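Local coordinates for putative peptidase (Clostridium acetobutylicum, PDB 3K9T), which binds one zinc ion per subunit and probably takes part in making modified polysaccharides, without expected peptidase activity despite its aminopeptidase-like fold, at residues A[270-282]-A[405-417]. Residues are numbered along the deposited sequence; the frame is centred on the assembly and turned at random.
Sequences AEIDKIVEKVLMH and LLDIAYKSGMEFR
In the permutated winged helix-turn-helix domain, helix 405-412 and the turn into helix 416-428, consistent with its helix-turn-helix, dock on helix 271-282 of the aminopeptidase-like region, Leu406 and Tyr410 entering holes one turn apart. The axes of helices 271-282 and 405-412 cross at 48° with a closest approach of 10.9 Å. Leu406 sits among Glu271, Lys274, Ile275 and Lys278, its CD2 3.4 Å from Ile275 CG1. Tyr410 extends its ring to the flank of helix 271-282 and donates its OH to Lys274 O at 2.7 Å, in the carbonyl plane on a lone pair. A water joins Tyr410 OH to Glu277 OE1, whose carboxylate also pairs with Arg264.

Lys278 runs alongside the phenol in the opposite sense, CD 4.0 Å from the ring centroid. Bent at chi2 (56°), it carries NZ to Ala409 O (3.1 Å) near the helix end and Met414 O (2.8 Å) in the turn, each met from above the carbonyl plane. His282 NE2 and a water bound to Tyr410 O also accept, so three N-H groups probably share four acceptors. Glu415 CB packs over the imidazole face. Knobs-into-holes packing thus holds a probable helix-turn-helix against the aminopeptidase-like region.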
# COMPACT_ATOMS: atom_id res chain seq x y z
N ALA A 270 -1.39 9.99 -13.04
CA ALA A 270 -0.82 10.98 -13.97
C ALA A 270 -0.84 12.35 -13.30
O ALA A 270 -1.51 12.53 -12.29
CB ALA A 270 -1.60 11.05 -15.28
N GLU A 271 -0.11 13.31 -13.86
CA GLU A 271 -0.05 14.62 -13.24
C GLU A 271 -1.43 15.24 -13.00
O GLU A 271 -1.70 15.75 -11.88
CB GLU A 271 0.82 15.56 -14.03
CG GLU A 271 1.12 16.81 -13.21
CD GLU A 271 1.96 17.83 -13.94
OE1 GLU A 271 2.64 17.45 -14.93
OE2 GLU A 271 1.93 19.02 -13.48
N ILE A 272 -2.31 15.14 -13.99
CA ILE A 272 -3.66 15.69 -13.85
C ILE A 272 -4.43 15.02 -12.69
O ILE A 272 -5.12 15.69 -11.96
CB ILE A 272 -4.47 15.65 -15.21
CG1 ILE A 272 -5.79 16.42 -15.09
CG2 ILE A 272 -4.72 14.22 -15.66
CD1 ILE A 272 -5.63 17.85 -14.64
N ASP A 273 -4.28 13.71 -12.50
CA ASP A 273 -4.94 13.00 -11.37
C ASP A 273 -4.46 13.54 -10.05
O ASP A 273 -5.26 13.81 -9.13
CB ASP A 273 -4.62 11.50 -11.37
CG ASP A 273 -5.13 10.78 -12.61
OD1 ASP A 273 -6.30 11.01 -13.00
OD2 ASP A 273 -4.35 9.99 -13.19
N LYS A 274 -3.13 13.68 -9.95
CA LYS A 274 -2.48 14.14 -8.73
C LYS A 274 -2.90 15.57 -8.48
O LYS A 274 -3.17 15.95 -7.33
CB LYS A 274 -0.96 13.99 -8.83
CG LYS A 274 -0.50 12.53 -8.94
CD LYS A 274 0.24 11.97 -7.77
CE LYS A 274 1.77 12.19 -7.95
NZ LYS A 274 2.61 11.15 -7.18
N ILE A 275 -3.00 16.37 -9.54
CA ILE A 275 -3.37 17.79 -9.36
C ILE A 275 -4.84 17.88 -8.92
O ILE A 275 -5.16 18.51 -7.90
CB ILE A 275 -3.18 18.62 -10.65
CG1 ILE A 275 -1.71 18.91 -10.88
CG2 ILE A 275 -3.97 19.94 -10.58
CD1 ILE A 275 -1.47 19.59 -12.22
N VAL A 276 -5.74 17.26 -9.66
CA VAL A 276 -7.15 17.35 -9.28
C VAL A 276 -7.40 16.80 -7.85
O VAL A 276 -8.15 17.40 -7.10
CB VAL A 276 -8.11 16.69 -10.31
CG1 VAL A 276 -9.55 16.62 -9.73
CG2 VAL A 276 -8.06 17.49 -11.65
N GLU A 277 -6.77 15.69 -7.47
CA GLU A 277 -7.07 15.13 -6.13
C GLU A 277 -6.51 16.03 -5.03
O GLU A 277 -7.11 16.14 -3.99
CB GLU A 277 -6.59 13.69 -6.01
CG GLU A 277 -7.30 12.73 -6.99
CD GLU A 277 -6.54 11.43 -7.17
OE1 GLU A 277 -6.04 10.91 -6.15
OE2 GLU A 277 -6.44 10.93 -8.31
N LYS A 278 -5.40 16.72 -5.30
CA LYS A 278 -4.80 17.64 -4.35
C LYS A 278 -5.64 18.90 -4.17
O LYS A 278 -5.73 19.43 -3.06
CB LYS A 278 -3.37 18.02 -4.78
CG LYS A 278 -2.52 18.72 -3.69
CD LYS A 278 -2.44 17.90 -2.40
CE LYS A 278 -1.38 18.47 -1.47
NZ LYS A 278 -1.57 18.09 -0.06
N VAL A 279 -6.27 19.38 -5.26
CA VAL A 279 -7.20 20.51 -5.15
C VAL A 279 -8.43 20.09 -4.31
O VAL A 279 -8.81 20.79 -3.34
CB VAL A 279 -7.61 21.06 -6.53
CG1 VAL A 279 -8.73 22.07 -6.38
CG2 VAL A 279 -6.38 21.69 -7.31
N LEU A 280 -9.01 18.93 -4.61
CA LEU A 280 -10.19 18.44 -3.86
C LEU A 280 -9.91 18.24 -2.38
O LEU A 280 -10.71 18.64 -1.49
CB LEU A 280 -10.72 17.13 -4.47
CG LEU A 280 -11.31 17.28 -5.90
CD1 LEU A 280 -11.54 15.90 -6.50
CD2 LEU A 280 -12.62 18.13 -5.91
N MSE A 281 -8.75 17.65 -2.11
CA MSE A 281 -8.33 17.33 -0.75
C MSE A 281 -8.39 18.56 0.20
O MSE A 281 -8.75 18.46 1.39
CB MSE A 281 -6.92 16.77 -0.83
CG MSE A 281 -6.32 16.41 0.50
SE MSE A 281 -4.55 15.61 0.24
CE MSE A 281 -4.94 14.33 -1.22
N HIS A 282 -8.04 19.72 -0.34
CA HIS A 282 -7.93 20.91 0.48
C HIS A 282 -9.02 21.91 0.22
O HIS A 282 -9.00 22.97 0.78
CB HIS A 282 -6.56 21.54 0.26
CG HIS A 282 -5.44 20.72 0.80
ND1 HIS A 282 -5.11 20.72 2.14
CD2 HIS A 282 -4.58 19.86 0.19
CE1 HIS A 282 -4.09 19.91 2.33
NE2 HIS A 282 -3.75 19.37 1.17
N LEU A 405 6.52 21.28 -7.03
CA LEU A 405 5.78 21.85 -5.91
C LEU A 405 4.61 20.94 -5.47
O LEU A 405 4.26 20.88 -4.29
CB LEU A 405 5.25 23.25 -6.26
CG LEU A 405 6.25 24.36 -6.54
CD1 LEU A 405 5.50 25.67 -6.62
CD2 LEU A 405 7.30 24.43 -5.44
N LEU A 406 4.02 20.23 -6.44
CA LEU A 406 2.93 19.30 -6.18
C LEU A 406 3.47 18.13 -5.35
O LEU A 406 2.82 17.64 -4.41
CB LEU A 406 2.31 18.80 -7.50
CG LEU A 406 1.00 18.00 -7.44
CD1 LEU A 406 -0.08 18.79 -6.78
CD2 LEU A 406 0.57 17.47 -8.85
N ASP A 407 4.70 17.73 -5.67
CA ASP A 407 5.37 16.68 -4.90
C ASP A 407 5.55 17.08 -3.45
O ASP A 407 5.32 16.29 -2.53
CB ASP A 407 6.73 16.34 -5.50
CG ASP A 407 6.64 15.58 -6.83
OD1 ASP A 407 5.60 14.93 -7.13
OD2 ASP A 407 7.63 15.64 -7.58
N ILE A 408 5.93 18.34 -3.26
CA ILE A 408 6.21 18.86 -1.93
C ILE A 408 4.87 19.02 -1.20
O ILE A 408 4.74 18.64 -0.02
CB ILE A 408 7.08 20.17 -2.04
CG1 ILE A 408 8.42 19.87 -2.73
CG2 ILE A 408 7.35 20.79 -0.68
CD1 ILE A 408 9.12 21.12 -3.28
N ALA A 409 3.86 19.51 -1.91
CA ALA A 409 2.55 19.68 -1.30
C ALA A 409 2.04 18.32 -0.83
O ALA A 409 1.54 18.20 0.28
CB ALA A 409 1.58 20.31 -2.26
N TYR A 410 2.19 17.31 -1.67
CA TYR A 410 1.78 15.95 -1.28
C TYR A 410 2.55 15.42 -0.08
O TYR A 410 1.94 15.04 0.91
CB TYR A 410 1.86 14.94 -2.43
CG TYR A 410 0.54 14.75 -3.16
CD1 TYR A 410 -0.43 13.89 -2.67
CD2 TYR A 410 0.28 15.43 -4.33
CE1 TYR A 410 -1.65 13.73 -3.35
CE2 TYR A 410 -0.89 15.26 -5.02
CZ TYR A 410 -1.87 14.44 -4.52
OH TYR A 410 -3.04 14.31 -5.25
N LYS A 411 3.89 15.39 -0.16
CA LYS A 411 4.72 14.87 0.97
C LYS A 411 4.48 15.66 2.28
O LYS A 411 4.37 15.07 3.34
CB LYS A 411 6.22 14.87 0.62
CG LYS A 411 7.13 14.26 1.69
CD LYS A 411 7.55 12.82 1.39
CE LYS A 411 8.97 12.76 0.85
NZ LYS A 411 9.34 11.41 0.36
N SER A 412 4.38 16.98 2.19
CA SER A 412 4.13 17.81 3.37
C SER A 412 2.69 17.70 3.90
O SER A 412 2.39 18.13 5.01
CB SER A 412 4.43 19.30 3.04
OG SER A 412 3.47 19.90 2.17
N GLY A 413 1.78 17.20 3.09
CA GLY A 413 0.38 17.22 3.48
C GLY A 413 -0.20 18.62 3.46
O GLY A 413 -1.31 18.85 3.96
N MSE A 414 0.52 19.57 2.88
CA MSE A 414 0.04 20.93 2.89
C MSE A 414 -0.67 21.25 1.59
O MSE A 414 -0.46 20.60 0.56
CB MSE A 414 1.17 21.94 3.16
CG MSE A 414 1.88 21.78 4.49
SE MSE A 414 3.32 23.04 4.60
CE MSE A 414 3.74 23.04 6.46
N GLU A 415 -1.53 22.25 1.67
CA GLU A 415 -2.22 22.78 0.54
C GLU A 415 -1.26 23.39 -0.51
O GLU A 415 -0.24 23.99 -0.19
CB GLU A 415 -3.21 23.82 1.05
CG GLU A 415 -4.28 24.14 0.07
CD GLU A 415 -4.06 25.43 -0.57
OE1 GLU A 415 -3.87 26.39 0.22
OE2 GLU A 415 -4.08 25.49 -1.82
N PHE A 416 -1.62 23.24 -1.77
CA PHE A 416 -0.74 23.61 -2.85
C PHE A 416 -0.36 25.09 -2.84
O PHE A 416 0.82 25.41 -2.94
CB PHE A 416 -1.33 23.22 -4.22
CG PHE A 416 -0.42 23.60 -5.39
CD1 PHE A 416 0.61 22.79 -5.78
CD2 PHE A 416 -0.60 24.80 -6.05
CE1 PHE A 416 1.43 23.16 -6.82
CE2 PHE A 416 0.22 25.18 -7.09
CZ PHE A 416 1.24 24.38 -7.47
N ARG A 417 -1.32 26.00 -2.71
CA ARG A 417 -0.96 27.41 -2.69
C ARG A 417 0.01 27.80 -1.58
O ARG A 417 0.81 28.69 -1.75
CB ARG A 417 -2.19 28.29 -2.62
CG ARG A 417 -3.02 28.24 -3.89
CD ARG A 417 -3.67 29.55 -4.12
NE ARG A 417 -4.62 29.51 -5.22
CZ ARG A 417 -4.93 30.56 -5.98
NH1 ARG A 417 -4.34 31.74 -5.79
NH2 ARG A 417 -5.84 30.42 -6.95
O HOH W 1 3.71 12.66 -5.42
O HOH W 2 -3.63 11.60 -5.18
O HOH W 3 -4.14 21.72 -2.58
O HOH W 4 -0.55 15.41 0.75